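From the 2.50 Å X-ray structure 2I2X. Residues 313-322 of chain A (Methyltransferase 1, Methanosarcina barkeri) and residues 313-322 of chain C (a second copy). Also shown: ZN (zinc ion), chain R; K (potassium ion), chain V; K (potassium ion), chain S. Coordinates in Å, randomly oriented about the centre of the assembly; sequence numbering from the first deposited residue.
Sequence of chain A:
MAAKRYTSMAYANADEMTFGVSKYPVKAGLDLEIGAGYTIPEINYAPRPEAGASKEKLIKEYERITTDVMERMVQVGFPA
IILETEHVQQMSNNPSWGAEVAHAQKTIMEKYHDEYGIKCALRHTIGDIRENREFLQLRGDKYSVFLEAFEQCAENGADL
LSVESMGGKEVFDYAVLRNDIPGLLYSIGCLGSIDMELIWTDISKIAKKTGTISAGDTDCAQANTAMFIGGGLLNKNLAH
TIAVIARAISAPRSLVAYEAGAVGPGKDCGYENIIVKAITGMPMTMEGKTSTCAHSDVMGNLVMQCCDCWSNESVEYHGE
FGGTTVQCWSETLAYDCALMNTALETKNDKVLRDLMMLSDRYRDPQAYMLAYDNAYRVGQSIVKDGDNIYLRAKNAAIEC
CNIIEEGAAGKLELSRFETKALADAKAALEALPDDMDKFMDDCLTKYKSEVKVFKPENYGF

Chain A, residues 313-322: ESVEYHGEFG
Chain C (313-322) ESVEYHGEFG

Two copies of the same ten-residue segment of Methyltransferase 1 meet about a shared zinc ion, a worked example of how a symmetric protein contact can be held by a metal and two bridging waters without one direct hydrogen bond between the segments. The chains run in nearly opposite directions, their CA 314 to CA 321 vectors 154° apart, and the register pairs the same positions reciprocally: the CA atoms of Val A315 and Phe C321 lie 6.6 Å apart, those of Phe A321 and Val C315 6.3 Å. Together the stretches bury 522 Å².

Each backbone is largely extended. Ser A314 (phi/psi -177/150) and Val A315 (-155/147) lead through Glu A316 (-67/138) and Tyr A317 (-73/107) to His A318 (-157/176); a short strand, Gly A319 (-79/138) and Glu A320 (-127/168), follows before the chain turns at Phe A321 (-54/-31). Chain C repeats this path closely.

The zinc takes two ligands from each copy. His A318 NE2 and His C318 NE2 each lie 2.0 Å from ZN, and Glu A320 OE2 and Glu C320 OE2 each lie 1.8 Å from ZN. Both histidines point toward the other stretch with chi1 p (68° and 67°) and chi2 near -120°. The glutamates leave the backbone sideways, but m values at both chi1 and chi2 fold their ends inward. Coordination explains the crowding of polar atoms: Glu A320 OE2 is 3.0 Å from Glu C320 OE2, and His A318 NE2 is 3.1 Å from His C318 NE2, close approaches tolerated because all four atoms bind the same cation. The imidazole planes are inclined at 74°, with centroids 5.0 Å apart.

A second shell of hydrogen bonds backs the histidine ligands. His A318 ND1 donates to Glu A316 OE2 at 2.7 Å, and His C318 ND1 to Glu C316 OE2 at 2.9 Å, so each ring is held on one nitrogen by its own chain while the other meets the metal. The glutamates at 316 are t at chi1 and chi2, with chi3 -110°, and their ends lead away from the partner stretch.

Outside the metal site, phenylalanine supplies the largest buried areas. Phe A321 and Phe C321 point toward the opposing chain, chi1 m, and pack on its backbone: Phe C321 CE2 lies 3.3 Å from Glu A316 N, and Phe A321 CE2 3.3 Å from Glu C316 N. The ring edge faces serine, with Ser A314 OG 3.7 Å from Phe C321 CE2 and the same spacing from Phe A321 CE2 to Ser C314 OG.

Water completes the join in two equivalent places. Water 1 accepts from Glu A316 N and Phe C321 N, both at 3.0 Å, and donates to Glu C320 OE1 at 3.2 Å. Water 2 accepts from Glu C316 N at 2.9 Å and Phe A321 N at 3.0 Å, donating to Glu A320 OE1 at 2.9 Å. Each metal-binding carboxylate thus uses OE2 for zinc and OE1 for a bridging water.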

# COMPACT_ATOMS: atom_id res chain seq x y z
N GLU A 313 2.96 -4.10 9.53
CA GLU A 313 3.55 -3.27 10.59
C GLU A 313 2.59 -2.20 11.05
O GLU A 313 2.16 -2.19 12.20
CB GLU A 313 4.90 -2.67 10.16
CG GLU A 313 5.51 -1.66 11.12
CD GLU A 313 5.74 -2.20 12.54
OE1 GLU A 313 5.98 -1.36 13.44
OE2 GLU A 313 5.68 -3.44 12.77
N SER A 314 2.23 -1.29 10.15
CA SER A 314 1.28 -0.25 10.45
C SER A 314 0.98 0.62 9.23
O SER A 314 1.83 0.82 8.36
CB SER A 314 1.82 0.64 11.56
OG SER A 314 0.73 1.37 12.09
N VAL A 315 -0.24 1.14 9.19
CA VAL A 315 -0.64 2.10 8.19
C VAL A 315 -1.79 2.91 8.79
O VAL A 315 -2.59 2.37 9.57
CB VAL A 315 -1.11 1.38 6.90
CG1 VAL A 315 -2.40 0.54 7.16
CG2 VAL A 315 -1.27 2.37 5.71
N GLU A 316 -1.87 4.19 8.43
CA GLU A 316 -3.02 5.00 8.83
C GLU A 316 -4.29 4.51 8.15
O GLU A 316 -4.28 4.18 6.98
CB GLU A 316 -2.83 6.47 8.49
CG GLU A 316 -4.00 7.31 8.99
CD GLU A 316 -3.89 8.73 8.61
OE1 GLU A 316 -3.66 9.55 9.53
OE2 GLU A 316 -4.02 9.03 7.38
N TYR A 317 -5.38 4.47 8.90
CA TYR A 317 -6.65 4.13 8.30
C TYR A 317 -7.16 5.30 7.44
O TYR A 317 -7.59 6.33 7.99
CB TYR A 317 -7.66 3.76 9.38
CG TYR A 317 -9.00 3.37 8.84
CD1 TYR A 317 -9.13 2.27 7.98
CD2 TYR A 317 -10.15 4.08 9.20
CE1 TYR A 317 -10.38 1.88 7.47
CE2 TYR A 317 -11.44 3.69 8.71
CZ TYR A 317 -11.53 2.58 7.84
OH TYR A 317 -12.75 2.20 7.34
N HIS A 318 -7.10 5.15 6.12
CA HIS A 318 -7.68 6.15 5.21
C HIS A 318 -8.02 5.57 3.84
O HIS A 318 -7.75 4.38 3.58
CB HIS A 318 -6.81 7.43 5.13
CG HIS A 318 -5.47 7.25 4.46
ND1 HIS A 318 -4.28 7.52 5.11
CD2 HIS A 318 -5.13 6.87 3.20
CE1 HIS A 318 -3.27 7.30 4.28
NE2 HIS A 318 -3.76 6.89 3.12
N GLY A 319 -8.62 6.38 2.97
CA GLY A 319 -9.07 5.94 1.64
C GLY A 319 -7.94 5.84 0.62
O GLY A 319 -7.06 6.70 0.60
N GLU A 320 -7.94 4.78 -0.20
CA GLU A 320 -7.05 4.63 -1.37
C GLU A 320 -7.96 4.33 -2.58
O GLU A 320 -9.14 4.01 -2.36
CB GLU A 320 -6.11 3.42 -1.19
CG GLU A 320 -5.07 3.48 -0.06
CD GLU A 320 -4.13 4.67 -0.13
OE1 GLU A 320 -3.96 5.25 -1.22
OE2 GLU A 320 -3.58 5.05 0.93
N PHE A 321 -7.47 4.38 -3.83
CA PHE A 321 -8.35 4.05 -4.94
C PHE A 321 -9.03 2.67 -4.77
O PHE A 321 -10.16 2.48 -5.23
CB PHE A 321 -7.65 4.09 -6.31
CG PHE A 321 -7.07 5.44 -6.68
CD1 PHE A 321 -7.69 6.65 -6.29
CD2 PHE A 321 -5.91 5.51 -7.47
CE1 PHE A 321 -7.14 7.90 -6.68
CE2 PHE A 321 -5.34 6.75 -7.84
CZ PHE A 321 -5.95 7.95 -7.45
N GLY A 322 -8.33 1.73 -4.11
CA GLY A 322 -8.69 0.31 -4.12
C GLY A 322 -9.56 -0.05 -2.95
O GLY A 322 -9.97 -1.19 -2.75
N GLU C 313 -0.64 -0.74 -10.68
CA GLU C 313 -1.82 -0.21 -11.39
C GLU C 313 -1.96 1.29 -11.26
O GLU C 313 -1.92 2.00 -12.26
CB GLU C 313 -3.13 -0.89 -10.96
CG GLU C 313 -4.44 -0.22 -11.48
CD GLU C 313 -4.51 -0.11 -13.00
OE1 GLU C 313 -5.41 0.58 -13.53
OE2 GLU C 313 -3.68 -0.72 -13.70
N SER C 314 -2.12 1.76 -10.03
CA SER C 314 -2.33 3.17 -9.73
C SER C 314 -2.46 3.36 -8.23
O SER C 314 -3.01 2.50 -7.55
CB SER C 314 -3.64 3.67 -10.36
OG SER C 314 -3.55 5.06 -10.56
N VAL C 315 -2.03 4.51 -7.73
CA VAL C 315 -2.23 4.92 -6.35
C VAL C 315 -2.12 6.44 -6.34
O VAL C 315 -1.26 7.01 -7.04
CB VAL C 315 -1.14 4.30 -5.42
CG1 VAL C 315 0.26 4.88 -5.73
CG2 VAL C 315 -1.49 4.48 -3.92
N GLU C 316 -2.96 7.15 -5.58
CA GLU C 316 -2.74 8.60 -5.49
C GLU C 316 -1.37 8.88 -4.87
O GLU C 316 -0.93 8.14 -4.01
CB GLU C 316 -3.85 9.30 -4.69
CG GLU C 316 -3.68 10.83 -4.58
CD GLU C 316 -4.67 11.49 -3.63
OE1 GLU C 316 -5.54 12.21 -4.14
OE2 GLU C 316 -4.58 11.30 -2.38
N TYR C 317 -0.70 9.94 -5.31
CA TYR C 317 0.54 10.39 -4.70
C TYR C 317 0.24 11.12 -3.41
O TYR C 317 -0.30 12.23 -3.46
CB TYR C 317 1.24 11.37 -5.63
CG TYR C 317 2.59 11.83 -5.11
CD1 TYR C 317 3.65 10.93 -4.96
CD2 TYR C 317 2.80 13.16 -4.75
CE1 TYR C 317 4.88 11.34 -4.47
CE2 TYR C 317 4.06 13.58 -4.27
CZ TYR C 317 5.08 12.65 -4.14
OH TYR C 317 6.32 13.02 -3.68
N HIS C 318 0.56 10.52 -2.26
CA HIS C 318 0.43 11.19 -0.96
C HIS C 318 1.27 10.49 0.14
O HIS C 318 1.88 9.45 -0.10
CB HIS C 318 -1.04 11.32 -0.54
CG HIS C 318 -1.72 10.02 -0.24
ND1 HIS C 318 -2.82 9.57 -0.95
CD2 HIS C 318 -1.47 9.08 0.71
CE1 HIS C 318 -3.21 8.41 -0.46
NE2 HIS C 318 -2.40 8.08 0.54
N GLY C 319 1.30 11.07 1.33
CA GLY C 319 2.14 10.53 2.43
C GLY C 319 1.59 9.28 3.13
O GLY C 319 0.38 9.11 3.28
N GLU C 320 2.51 8.39 3.53
CA GLU C 320 2.21 7.26 4.41
C GLU C 320 3.27 7.33 5.49
O GLU C 320 4.23 8.09 5.35
CB GLU C 320 2.32 5.95 3.63
CG GLU C 320 1.45 5.85 2.37
CD GLU C 320 -0.04 5.64 2.67
OE1 GLU C 320 -0.39 5.25 3.79
OE2 GLU C 320 -0.86 5.87 1.77
N PHE C 321 3.16 6.52 6.54
CA PHE C 321 4.23 6.52 7.56
C PHE C 321 5.61 6.16 6.93
O PHE C 321 6.66 6.63 7.38
CB PHE C 321 3.94 5.56 8.73
CG PHE C 321 2.58 5.71 9.36
CD1 PHE C 321 2.01 6.96 9.59
CD2 PHE C 321 1.89 4.60 9.79
CE1 PHE C 321 0.76 7.08 10.20
CE2 PHE C 321 0.65 4.71 10.42
CZ PHE C 321 0.08 5.95 10.62
N GLY C 322 5.60 5.32 5.88
CA GLY C 322 6.84 4.73 5.36
C GLY C 322 7.50 5.58 4.30
O GLY C 322 8.57 5.24 3.75
ZN ZN R . -2.60 6.35 1.60
K K V . -5.26 2.35 -16.02
K K S . 4.85 -1.22 16.38
O HOH W 1 0.25 5.69 6.88
O HOH W 2 -4.94 5.94 -3.85
O HOH W 3 -4.93 3.43 -13.48